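PDB 5Y9D: acyl-coenzyme A oxidase 1, which catalyses the FAD-dependent oxidation of 2,3-saturated acyl-CoAs by molecular oxygen to (2E)-enoyl-CoAs and hydrogen peroxide in peroxisomal fatty acid beta-oxidation. Local coordinates for residues A[284-289]-A[387-392]; A[368-373]-A[575-580]. All coordinates share one frame; numbering follows the deposited sequence.

Contact 1: residues A[284-289]-A[387-392]; sequences MRYAKV and DRILAL
Arg285 and Tyr286 reach across a surface seam of the acyl-CoA oxidase fold, from the loop that leaves the beta-strand region after strand 275-278 to the C-terminal turn of helix 355-391, where they meet Leu390 and Ile389. The backbones stay well apart, Arg285 CA and Leu390 CA being 10.0 Å from each other. Arg285 spans most of this: with CG anti to the backbone N (chi1 -159°) and the chain extended as far as NE, its guanidinium arrives at the end of the helix. Arg285 NH1 comes to 2.8 Å from Leu390 O and stands 3.5 Å from Leu392 O, beside carbonyls at the helix C-terminus, whose partial negative charge would probably favour a cation there. The Leu390 side chain crosses that of Arg285 at about a right angle and lays CD1 over one guanidinium face, 3.7 Å above the plane and offset toward its rim. Arg285 NH2 is hydrogen-bonded to Gly143 O, between helices 122-142 and 145-153. With an alanine here, the cationic group beside the Leu390 and Leu392 carbonyls and the flat face under Leu390 CD1 would be gone, which would probably open a gap at the helix end and break the link to Gly143. Next to the arginine, the Tyr286 ring has Arg285 CB over the centre of one face, and Tyr286 also touches Asp301 and Leu303 further along the same loop. The phenol oxygen meets the two branches of one isoleucine almost equally, Tyr286 OH lying 3.7 Å from Ile389 CD1 and 3.8 Å from Ile389 CG2.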
ATOM      1  N   MET A 284     -13.256 -22.758 -31.489  1.00 35.53           N
ATOM      2  CA  MET A 284     -12.480 -23.694 -32.307  1.00 36.99           C
ATOM      3  C   MET A 284     -11.669 -23.050 -33.419  1.00 38.69           C
ATOM      4  O   MET A 284     -11.484 -23.636 -34.484  1.00 42.13           O
ATOM      5  CB  MET A 284     -13.411 -24.756 -32.925  1.00 38.34           C
ATOM      6  CG  MET A 284     -14.066 -25.689 -31.928  1.00 37.94           C
ATOM      7  SD  MET A 284     -14.665 -27.235 -32.638  1.00 36.29           S
ATOM      8  CE  MET A 284     -15.725 -27.825 -31.327  1.00 35.16           C
ATOM      9  N   ARG A 285     -11.165 -21.855 -33.184  1.00 40.50           N
ATOM     10  CA  ARG A 285     -10.342 -21.205 -34.180  1.00 40.50           C
ATOM     11  C   ARG A 285      -9.051 -22.018 -34.372  1.00 43.33           C
ATOM     12  O   ARG A 285      -8.622 -22.270 -35.504  1.00 40.86           O
ATOM     13  CB  ARG A 285     -10.054 -19.771 -33.760  1.00 42.42           C
ATOM     14  CG  ARG A 285      -9.642 -18.866 -34.897  1.00 44.64           C
ATOM     15  CD  ARG A 285      -9.483 -17.435 -34.439  1.00 44.92           C
ATOM     16  NE  ARG A 285      -9.054 -16.586 -35.548  1.00 47.82           N
ATOM     17  CZ  ARG A 285      -9.851 -15.845 -36.319  1.00 49.60           C
ATOM     18  NH1 ARG A 285      -9.322 -15.115 -37.299  1.00 51.60           N
ATOM     19  NH2 ARG A 285     -11.164 -15.816 -36.136  1.00 47.53           N
ATOM     20  N   TYR A 286      -8.480 -22.467 -33.261  1.00 42.19           N
ATOM     21  CA  TYR A 286      -7.188 -23.133 -33.256  1.00 46.05           C
ATOM     22  C   TYR A 286      -7.244 -24.606 -32.876  1.00 43.73           C
ATOM     23  O   TYR A 286      -6.531 -25.426 -33.446  1.00 50.68           O
ATOM     24  CB  TYR A 286      -6.260 -22.423 -32.268  1.00 51.12           C
ATOM     25  CG  TYR A 286      -6.055 -20.962 -32.565  1.00 49.65           C
ATOM     26  CD1 TYR A 286      -5.733 -20.543 -33.843  1.00 50.17           C
ATOM     27  CD2 TYR A 286      -6.169 -19.999 -31.562  1.00 50.78           C
ATOM     28  CE1 TYR A 286      -5.547 -19.202 -34.131  1.00 51.79           C
ATOM     29  CE2 TYR A 286      -5.980 -18.653 -31.840  1.00 50.50           C
ATOM     30  CZ  TYR A 286      -5.668 -18.265 -33.132  1.00 51.19           C
ATOM     31  OH  TYR A 286      -5.459 -16.944 -33.441  1.00 52.46           O
ATOM     32  N   ALA A 287      -8.058 -24.924 -31.884  1.00 41.66           N
ATOM     33  CA  ALA A 287      -8.246 -26.287 -31.411  1.00 40.19           C
ATOM     34  C   ALA A 287      -9.634 -26.742 -31.800  1.00 38.41           C
ATOM     35  O   ALA A 287     -10.583 -26.007 -31.593  1.00 36.12           O
ATOM     36  CB  ALA A 287      -8.094 -26.330 -29.897  1.00 41.30           C
ATOM     37  N   LYS A 288      -9.752 -27.958 -32.343  1.00 38.90           N
ATOM     38  CA  LYS A 288     -11.014 -28.460 -32.882  1.00 38.41           C
ATOM     39  C   LYS A 288     -11.359 -29.809 -32.313  1.00 37.71           C
ATOM     40  O   LYS A 288     -10.503 -30.551 -31.859  1.00 45.22           O
ATOM     41  CB  LYS A 288     -10.937 -28.568 -34.405  1.00 41.16           C
ATOM     42  CG  LYS A 288     -10.889 -27.222 -35.113  1.00 45.57           C
ATOM     43  CD  LYS A 288      -9.710 -27.127 -36.083  1.00 52.45           C
ATOM     44  CE  LYS A 288      -9.397 -25.698 -36.544  1.00 57.28           C
ATOM     45  NZ  LYS A 288     -10.538 -25.041 -37.258  1.00 59.38           N
ATOM     46  N   VAL A 289     -12.637 -30.119 -32.337  1.00 36.14           N
ATOM     47  CA  VAL A 289     -13.125 -31.410 -31.952  1.00 37.49           C
ATOM     48  C   VAL A 289     -14.252 -31.712 -32.902  1.00 38.74           C
ATOM     49  O   VAL A 289     -15.149 -30.881 -33.063  1.00 39.59           O
ATOM     50  CB  VAL A 289     -13.692 -31.418 -30.527  1.00 36.51           C
ATOM     51  CG1 VAL A 289     -14.280 -32.785 -30.204  1.00 34.93           C
ATOM     52  CG2 VAL A 289     -12.604 -31.063 -29.532  1.00 38.84           C
ATOM     53  N   ASP A 387      -4.510  -7.318 -35.580  1.00 78.09           N
ATOM     54  CA  ASP A 387      -4.975  -7.157 -36.969  1.00 76.16           C
ATOM     55  C   ASP A 387      -4.506  -8.384 -37.746  1.00 70.85           C
ATOM     56  O   ASP A 387      -5.307  -9.065 -38.383  1.00 66.90           O
ATOM     57  CB  ASP A 387      -4.368  -5.908 -37.645  1.00 81.94           C
ATOM     58  CG  ASP A 387      -4.944  -4.589 -37.126  1.00 84.53           C
ATOM     59  OD1 ASP A 387      -5.930  -4.610 -36.347  1.00 89.17           O
ATOM     60  OD2 ASP A 387      -4.398  -3.525 -37.514  1.00 74.61           O
ATOM     61  N   ARG A 388      -3.194  -8.632 -37.671  1.00 64.56           N
ATOM     62  CA  ARG A 388      -2.520  -9.727 -38.376  1.00 66.96           C
ATOM     63  C   ARG A 388      -3.068 -11.101 -38.014  1.00 62.69           C
ATOM     64  O   ARG A 388      -3.405 -11.892 -38.902  1.00 53.79           O
ATOM     65  CB  ARG A 388      -1.011  -9.714 -38.081  1.00 73.29           C
ATOM     66  CG  ARG A 388      -0.211  -8.723 -38.914  1.00 78.56           C
ATOM     67  CD  ARG A 388       1.285  -8.945 -38.750  1.00 81.89           C
ATOM     68  NE  ARG A 388       2.034  -8.365 -39.859  1.00 95.44           N
ATOM     69  CZ  ARG A 388       3.356  -8.170 -39.878  1.00106.63           C
ATOM     70  NH1 ARG A 388       4.122  -8.499 -38.834  1.00109.17           N
ATOM     71  NH2 ARG A 388       3.922  -7.633 -40.958  1.00102.31           N
ATOM     72  N   ILE A 389      -3.122 -11.372 -36.710  1.00 59.79           N
ATOM     73  CA  ILE A 389      -3.700 -12.603 -36.179  1.00 61.45           C
ATOM     74  C   ILE A 389      -5.138 -12.823 -36.645  1.00 57.63           C
ATOM     75  O   ILE A 389      -5.444 -13.858 -37.190  1.00 51.63           O
ATOM     76  CB  ILE A 389      -3.603 -12.658 -34.634  1.00 64.40           C
ATOM     77  CG1 ILE A 389      -2.335 -13.435 -34.210  1.00 66.59           C
ATOM     78  CG2 ILE A 389      -4.843 -13.285 -33.995  1.00 64.79           C
ATOM     79  CD1 ILE A 389      -2.437 -14.952 -34.312  1.00 64.17           C
ATOM     80  N   LEU A 390      -6.015 -11.853 -36.441  1.00 60.65           N
ATOM     81  CA  LEU A 390      -7.429 -12.036 -36.826  1.00 63.46           C
ATOM     82  C   LEU A 390      -7.641 -12.181 -38.369  1.00 63.64           C
ATOM     83  O   LEU A 390      -8.552 -12.883 -38.802  1.00 53.88           O
ATOM     84  CB  LEU A 390      -8.319 -10.914 -36.227  1.00 62.26           C
ATOM     85  CG  LEU A 390      -9.034 -11.118 -34.862  1.00 63.23           C
ATOM     86  CD1 LEU A 390     -10.220 -12.073 -35.032  1.00 63.45           C
ATOM     87  CD2 LEU A 390      -8.128 -11.564 -33.707  1.00 59.28           C
ATOM     88  N   ALA A 391      -6.792 -11.535 -39.175  1.00 67.72           N
ATOM     89  CA  ALA A 391      -6.875 -11.616 -40.642  1.00 71.28           C
ATOM     90  C   ALA A 391      -6.286 -12.918 -41.210  1.00 79.66           C
ATOM     91  O   ALA A 391      -6.529 -13.241 -42.375  1.00 81.66           O
ATOM     92  CB  ALA A 391      -6.190 -10.416 -41.284  1.00 71.24           C
ATOM     93  N   LEU A 392      -5.507 -13.643 -40.399  1.00 82.71           N
ATOM     94  CA  LEU A 392      -4.994 -14.972 -40.769  1.00 82.16           C
ATOM     95  C   LEU A 392      -6.053 -16.067 -40.579  1.00 86.72           C
ATOM     96  O   LEU A 392      -6.784 -16.078 -39.578  1.00 81.33           O
ATOM     97  CB  LEU A 392      -3.758 -15.332 -39.935  1.00 82.10           C
ATOM     98  CG  LEU A 392      -2.435 -14.739 -40.422  1.00 85.15           C
ATOM     99  CD1 LEU A 392      -1.427 -14.656 -39.290  1.00 85.07           C
ATOM    100  CD2 LEU A 392      -1.879 -15.545 -41.583  1.00 86.03           C
TER

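Contact 2: residues A[368-373]-A[575-580]; sequences CYAMKM and SSFYAR
Two first torsions bring helices 368-373 and 575-580 together: Phe577 has CG anti to its own backbone N (chi1 -159°), which sends the ring across to the other helix, while Met373 places CG beside its backbone N and then bends at chi2 and chi3, folding the thioether in between Phe577 and Arg580. Met373 CG packs against the root of the phenylalanine, 3.6 Å from Phe577 CA, and the methyl Met373 CE lies 4.0 Å from Phe577 CE1. The sulfur makes an oblique Met-aromatic contact, 5.0 Å from Met373 SD to the centroid of the Phe577 ring. The ring runs along the turn of helix 355-391 before Met373: its far atom Phe577 CZ is 3.6 Å from Tyr369 CB, nearer its root Phe577 CD2 is 3.9 Å from Ala370 CB, and the backbone at Ala370 covers one ring face toward its rim.

Arg580 closes over the other side of the methionine. Its chain, bent at chi2 and chi3, turns the guanidinium back so that Met373 SD sits over the centre of one face, 3.6 Å above the plane; Arg580 CG also touches the sulfur, 3.6 Å from Met373 SD. The charged end is held from outside the pair, by a salt bridge from Arg580 NH1 to Asp376 and a hydrogen bond from Arg580 NH2 to Phe50 O, which probably fixes the rotation of the plane over the sulfur. No hydrogen bond joins the two segments themselves. Helices 44-52 and 589-606 also border this buried core. With the local axes of 368-373 and 575-580 8.4 Å apart at closest and crossing at 81°, the contact is a nearly perpendicular helix-helix packing, joining the C-alpha1 helices to the C-terminal helical region found in acyl-CoA oxidases.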
ATOM      1  N   CYS A 368       6.384   8.361 -13.896  1.00 32.37           N
ATOM      2  CA  CYS A 368       5.074   8.475 -14.510  1.00 28.87           C
ATOM      3  C   CYS A 368       5.176   8.879 -15.974  1.00 26.86           C
ATOM      4  O   CYS A 368       4.644   8.177 -16.828  1.00 26.20           O
ATOM      5  CB  CYS A 368       4.217   9.474 -13.724  1.00 29.45           C
ATOM      6  SG  CYS A 368       2.646   9.752 -14.541  1.00 32.99           S
ATOM      7  N   TYR A 369       5.869   9.978 -16.294  1.00 27.66           N
ATOM      8  CA  TYR A 369       6.032  10.381 -17.738  1.00 27.50           C
ATOM      9  C   TYR A 369       6.541   9.196 -18.547  1.00 27.56           C
ATOM     10  O   TYR A 369       6.069   8.963 -19.651  1.00 27.64           O
ATOM     11  CB  TYR A 369       7.006  11.576 -17.940  1.00 27.35           C
ATOM     12  CG  TYR A 369       6.392  12.969 -17.932  1.00 26.26           C
ATOM     13  CD1 TYR A 369       5.817  13.491 -16.796  1.00 27.53           C
ATOM     14  CD2 TYR A 369       6.392  13.758 -19.059  1.00 27.67           C
ATOM     15  CE1 TYR A 369       5.256  14.755 -16.785  1.00 27.79           C
ATOM     16  CE2 TYR A 369       5.814  15.024 -19.067  1.00 27.64           C
ATOM     17  CZ  TYR A 369       5.277  15.528 -17.923  1.00 28.00           C
ATOM     18  OH  TYR A 369       4.731  16.800 -17.906  1.00 28.08           O
ATOM     19  N   ALA A 370       7.496   8.444 -17.984  1.00 28.35           N
ATOM     20  CA  ALA A 370       8.080   7.267 -18.655  1.00 30.20           C
ATOM     21  C   ALA A 370       7.067   6.157 -18.843  1.00 32.76           C
ATOM     22  O   ALA A 370       7.037   5.458 -19.873  1.00 32.42           O
ATOM     23  CB  ALA A 370       9.278   6.729 -17.878  1.00 31.14           C
ATOM     24  N   MET A 371       6.212   5.962 -17.853  1.00 31.75           N
ATOM     25  CA  MET A 371       5.195   4.942 -18.049  1.00 31.67           C
ATOM     26  C   MET A 371       4.423   5.109 -19.352  1.00 29.80           C
ATOM     27  O   MET A 371       4.177   4.118 -20.030  1.00 30.53           O
ATOM     28  CB  MET A 371       4.264   4.880 -16.870  1.00 33.16           C
ATOM     29  CG  MET A 371       4.898   4.211 -15.677  1.00 33.14           C
ATOM     30  SD  MET A 371       3.716   4.454 -14.383  1.00 36.34           S
ATOM     31  CE  MET A 371       4.445   3.537 -13.039  1.00 36.37           C
ATOM     32  N   LYS A 372       4.096   6.348 -19.730  1.00 29.50           N
ATOM     33  CA  LYS A 372       3.359   6.608 -20.981  1.00 28.63           C
ATOM     34  C   LYS A 372       4.112   6.192 -22.229  1.00 30.20           C
ATOM     35  O   LYS A 372       3.506   5.682 -23.171  1.00 29.65           O
ATOM     36  CB  LYS A 372       2.973   8.092 -21.115  1.00 29.10           C
ATOM     37  CG  LYS A 372       2.079   8.428 -22.306  1.00 29.49           C
ATOM     38  CD  LYS A 372       0.759   7.659 -22.252  1.00 31.70           C
ATOM     39  CE  LYS A 372      -0.013   7.790 -23.553  1.00 34.90           C
ATOM     40  NZ  LYS A 372      -0.667   9.106 -23.672  1.00 36.27           N
ATOM     41  N   MET A 373       5.421   6.444 -22.246  1.00 30.54           N
ATOM     42  CA  MET A 373       6.292   5.927 -23.316  1.00 32.88           C
ATOM     43  C   MET A 373       6.141   4.381 -23.444  1.00 32.18           C
ATOM     44  O   MET A 373       5.837   3.863 -24.526  1.00 38.88           O
ATOM     45  CB  MET A 373       7.763   6.313 -23.081  1.00 35.05           C
ATOM     46  CG  MET A 373       7.990   7.748 -22.572  1.00 36.30           C
ATOM     47  SD  MET A 373       7.282   8.994 -23.665  1.00 39.70           S
ATOM     48  CE  MET A 373       6.452  10.037 -22.478  1.00 39.35           C
ATOM     49  N   SER A 575      15.055   3.846 -21.810  1.00 34.18           N
ATOM     50  CA  SER A 575      15.365   3.945 -23.247  1.00 36.26           C
ATOM     51  C   SER A 575      14.213   4.472 -24.058  1.00 35.58           C
ATOM     52  O   SER A 575      14.437   5.247 -24.979  1.00 37.58           O
ATOM     53  CB  SER A 575      15.775   2.600 -23.840  1.00 37.25           C
ATOM     54  OG  SER A 575      17.142   2.378 -23.649  1.00 38.98           O
ATOM     55  N   SER A 576      12.993   4.029 -23.753  1.00 34.20           N
ATOM     56  CA  SER A 576      11.833   4.485 -24.509  1.00 34.53           C
ATOM     57  C   SER A 576      11.543   5.969 -24.295  1.00 30.64           C
ATOM     58  O   SER A 576      11.103   6.644 -25.209  1.00 30.44           O
ATOM     59  CB  SER A 576      10.595   3.659 -24.171  1.00 39.36           C
ATOM     60  OG  SER A 576      10.860   2.281 -24.349  1.00 46.99           O
ATOM     61  N   PHE A 577      11.795   6.467 -23.096  1.00 28.85           N
ATOM     62  CA  PHE A 577      11.595   7.878 -22.797  1.00 27.90           C
ATOM     63  C   PHE A 577      12.540   8.732 -23.614  1.00 29.71           C
ATOM     64  O   PHE A 577      12.112   9.709 -24.223  1.00 29.47           O
ATOM     65  CB  PHE A 577      11.818   8.149 -21.309  1.00 27.68           C
ATOM     66  CG  PHE A 577      11.182   9.413 -20.800  1.00 28.51           C
ATOM     67  CD1 PHE A 577      10.529  10.315 -21.649  1.00 29.06           C
ATOM     68  CD2 PHE A 577      11.271   9.725 -19.461  1.00 28.83           C
ATOM     69  CE1 PHE A 577       9.963  11.466 -21.154  1.00 28.33           C
ATOM     70  CE2 PHE A 577      10.714  10.886 -18.967  1.00 29.74           C
ATOM     71  CZ  PHE A 577      10.047  11.752 -19.814  1.00 28.59           C
ATOM     72  N   TYR A 578      13.816   8.357 -23.656  1.00 30.51           N
ATOM     73  CA  TYR A 578      14.802   9.103 -24.486  1.00 31.35           C
ATOM     74  C   TYR A 578      14.498   9.062 -25.982  1.00 31.22           C
ATOM     75  O   TYR A 578      14.717  10.027 -26.684  1.00 30.30           O
ATOM     76  CB  TYR A 578      16.209   8.551 -24.265  1.00 29.22           C
ATOM     77  CG  TYR A 578      16.821   9.014 -22.985  1.00 28.35           C
ATOM     78  CD1 TYR A 578      16.945  10.357 -22.716  1.00 26.41           C
ATOM     79  CD2 TYR A 578      17.296   8.110 -22.043  1.00 27.82           C
ATOM     80  CE1 TYR A 578      17.507  10.794 -21.540  1.00 26.13           C
ATOM     81  CE2 TYR A 578      17.880   8.552 -20.870  1.00 26.40           C
ATOM     82  CZ  TYR A 578      17.985   9.903 -20.635  1.00 24.92           C
ATOM     83  OH  TYR A 578      18.541  10.372 -19.479  1.00 24.98           O
ATOM     84  N   ALA A 579      14.018   7.923 -26.456  1.00 32.00           N
ATOM     85  CA  ALA A 579      13.689   7.762 -27.857  1.00 33.50           C
ATOM     86  C   ALA A 579      12.570   8.714 -28.262  1.00 34.23           C
ATOM     87  O   ALA A 579      12.553   9.175 -29.398  1.00 33.81           O
ATOM     88  CB  ALA A 579      13.285   6.319 -28.142  1.00 34.24           C
ATOM     89  N   ARG A 580      11.636   8.994 -27.347  1.00 33.16           N
ATOM     90  CA  ARG A 580      10.563   9.978 -27.612  1.00 34.48           C
ATOM     91  C   ARG A 580      11.017  11.451 -27.441  1.00 32.11           C
ATOM     92  O   ARG A 580      10.530  12.335 -28.135  1.00 31.01           O
ATOM     93  CB  ARG A 580       9.336   9.730 -26.704  1.00 35.46           C
ATOM     94  CG  ARG A 580       8.536   8.474 -26.988  1.00 35.84           C
ATOM     95  CD  ARG A 580       7.457   8.649 -28.029  1.00 35.69           C
ATOM     96  NE  ARG A 580       6.273   9.377 -27.536  1.00 40.15           N
ATOM     97  CZ  ARG A 580       5.271   8.862 -26.816  1.00 38.50           C
ATOM     98  NH1 ARG A 580       5.290   7.591 -26.433  1.00 45.64           N
ATOM     99  NH2 ARG A 580       4.231   9.624 -26.483  1.00 36.25           N
TER

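Both contacts draw on helix 355-391, contact 2 through residues 368-373 in its middle and contact 1 through its last turn and the residue just beyond. Their centres are 34 Å apart, with nearest atoms about 18 Å from each other, and they do not touch. In chain order the segments run 284-289, 368-373, 387-392 and 575-580, so the two contacts alternate along the sequence. One long helix of the C-alpha1 region is thus met at its end by the loop leading out of the beta strands, at the surface, and along its length by helix 558-581 of the C-terminal helical region, in the interior, linking three parts of the oxidase fold.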